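Local coordinates for protein prgH (Salmonella enterica subsp. enterica serovar Typhimurium, PDB 4G2S) that probably helps build the basal body of the Salmonella SPI-1 type III secretion system and carries a domain of the FHA type, at residues Gln66-Asp70 / Ala71-Ile75. Sequence-based numbering, arbitrary orientation.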
loop_
_atom_site.group_PDB
_atom_site.type_symbol
_atom_site.label_atom_id
_atom_site.label_comp_id
_atom_site.label_asym_id
_atom_site.label_seq_id
_atom_site.Cartn_x
_atom_site.Cartn_y
_atom_site.Cartn_z
ATOM N N GLN A 66 -1.652 4.965 29.488
ATOM C CA GLN A 66 -2.836 4.489 30.206
ATOM C C GLN A 66 -3.558 5.641 30.896
ATOM O O GLN A 66 -2.958 6.314 31.715
ATOM C CB GLN A 66 -2.449 3.484 31.286
ATOM C CG GLN A 66 -3.642 2.798 31.883
ATOM C CD GLN A 66 -3.285 1.681 32.858
ATOM O OE1 GLN A 66 -2.147 1.231 32.936
ATOM N NE2 GLN A 66 -4.287 1.205 33.578
ATOM N N VAL A 67 -4.838 5.799 30.600
ATOM C CA VAL A 67 -5.672 6.912 31.090
ATOM C C VAL A 67 -6.732 6.184 31.892
ATOM O O VAL A 67 -7.562 5.463 31.274
ATOM C CB VAL A 67 -6.338 7.675 29.935
ATOM C CG1 VAL A 67 -7.335 8.715 30.429
ATOM C CG2 VAL A 67 -5.311 8.301 28.980
ATOM N N ASP A 68 -6.701 6.330 33.239
ATOM C CA ASP A 68 -7.646 5.587 34.098
ATOM C C ASP A 68 -9.054 6.056 33.765
ATOM O O ASP A 68 -9.244 7.112 33.176
ATOM C CB ASP A 68 -7.341 5.660 35.634
ATOM C CG ASP A 68 -7.719 7.020 36.296
ATOM O OD1 ASP A 68 -7.845 8.051 35.586
ATOM O OD2 ASP A 68 -7.890 7.047 37.557
ATOM N N THR A 69 -10.036 5.268 34.166
ATOM C CA THR A 69 -11.416 5.469 33.728
ATOM C C THR A 69 -11.861 6.865 34.151
ATOM O O THR A 69 -12.571 7.552 33.426
ATOM C CB THR A 69 -12.364 4.409 34.328
ATOM O OG1 THR A 69 -12.614 4.709 35.704
ATOM C CG2 THR A 69 -11.768 2.989 34.210
ATOM N N ASP A 70 -11.391 7.272 35.325
ATOM C CA ASP A 70 -11.668 8.578 35.894
ATOM C C ASP A 70 -10.996 9.770 35.208
ATOM O O ASP A 70 -11.415 10.917 35.413
ATOM C CB ASP A 70 -11.255 8.576 37.371
ATOM C CG ASP A 70 -12.322 9.168 38.254
ATOM O OD1 ASP A 70 -13.388 9.512 37.710
ATOM O OD2 ASP A 70 -12.124 9.274 39.477
ATOM N N ALA A 71 -9.946 9.504 34.432
ATOM C CA ALA A 71 -9.113 10.548 33.822
ATOM C C ALA A 71 -8.374 11.420 34.848
ATOM O O ALA A 71 -8.080 12.581 34.553
ATOM C CB ALA A 71 -9.937 11.417 32.860
ATOM N N THR A 72 -8.063 10.865 36.030
ATOM C CA THR A 72 -7.317 11.599 37.074
ATOM C C THR A 72 -5.829 11.219 37.196
ATOM O O THR A 72 -5.046 11.983 37.758
ATOM C CB THR A 72 -7.954 11.428 38.466
ATOM O OG1 THR A 72 -7.902 10.045 38.841
ATOM C CG2 THR A 72 -9.399 11.928 38.475
ATOM N N GLU A 73 -5.426 10.053 36.696
ATOM C CA GLU A 73 -3.996 9.704 36.691
ATOM C C GLU A 73 -3.541 9.213 35.318
ATOM O O GLU A 73 -4.292 8.495 34.656
ATOM C CB GLU A 73 -3.664 8.681 37.790
ATOM C CG GLU A 73 -4.170 7.254 37.557
ATOM C CD GLU A 73 -3.403 6.202 38.354
ATOM O OE1 GLU A 73 -2.722 6.548 39.340
ATOM O OE2 GLU A 73 -3.481 5.013 37.988
ATOM N N ILE A 74 -2.330 9.628 34.893
ATOM C CA ILE A 74 -1.746 9.218 33.591
ATOM C C ILE A 74 -0.415 8.502 33.732
ATOM O O ILE A 74 0.578 9.074 34.245
ATOM C CB ILE A 74 -1.551 10.384 32.549
ATOM C CG1 ILE A 74 -2.879 11.080 32.238
ATOM C CG2 ILE A 74 -1.019 9.834 31.233
ATOM C CD1 ILE A 74 -2.707 12.450 31.625
ATOM N N ILE A 75 -0.388 7.284 33.194
ATOM C CA ILE A 75 0.731 6.380 33.334
ATOM C C ILE A 75 1.317 6.043 31.960
ATOM O O ILE A 75 0.594 5.667 31.077
ATOM C CB ILE A 75 0.306 5.079 34.045
ATOM C CG1 ILE A 75 -0.202 5.421 35.431
ATOM C CG2 ILE A 75 1.519 4.129 34.196
ATOM C CD1 ILE A 75 0.844 5.946 36.379
#
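Asp68 OD1 accepts hydrogen bonds from two successive backbone amides across the turn. In the shorter one, Thr72 N donates to the syn lone pair of Asp68 OD1 at 2.9 Å, but the bond is bent (138° at the hydrogen). The second, from Glu73 N to Asp68 OD1 at 3.3 Å, is nearly straight but long and weak. The other carboxylate oxygen, Asp68 OD2, takes a weak hydrogen bond from Thr72 OG1 at 3.3 Å. Both oxygens of Asp68 therefore serve the returning chain, which probably helps fix the rotation of the carboxylate. Asp68 CG stands between its backbone N and carbonyl carbon (chi1 75°), and this turns the group across the loop toward those donors. Glu73 lays its CG methylene beside the carboxylate, with Glu73 CG 3.7 Å from Asp68 OD2. The two side chains cross at about a right angle, and their acid groups are not in contact.

Residues Asp68 to Ala71 form a type I beta turn. It is closed by the hydrogen bond from Ala71 N to Asp68 O, 2.8 Å long, with the donor well above the carbonyl plane. Ala71 then takes a positive phi (64°), which helps lead the chain back toward the second strand. One step into the strands, Gln66 and Ile75 make an antiparallel hydrogen-bonded pair. Gln66 N reaches Ile75 O at 2.8 Å, and Ile75 N reaches Gln66 O at 3.1 Å. Between that pair and the loop, Val67 and Ile74 form a non-hydrogen-bonded pair, their buried side chains on the face opposite those of Gln66 and Ile75.

This is the connecting loop of the beta hairpin of strands 63-67 and 74-80, at the surface of the FHA-type domain. Gln66 OE1 is hydrogen-bonded to His77 NE2 farther along the hairpin, and Ala71 O to Tyr7 OH. Val67 packs on Leu23, while Ile75 touches Ser86 and Ser88 of neighbouring strand 83-88.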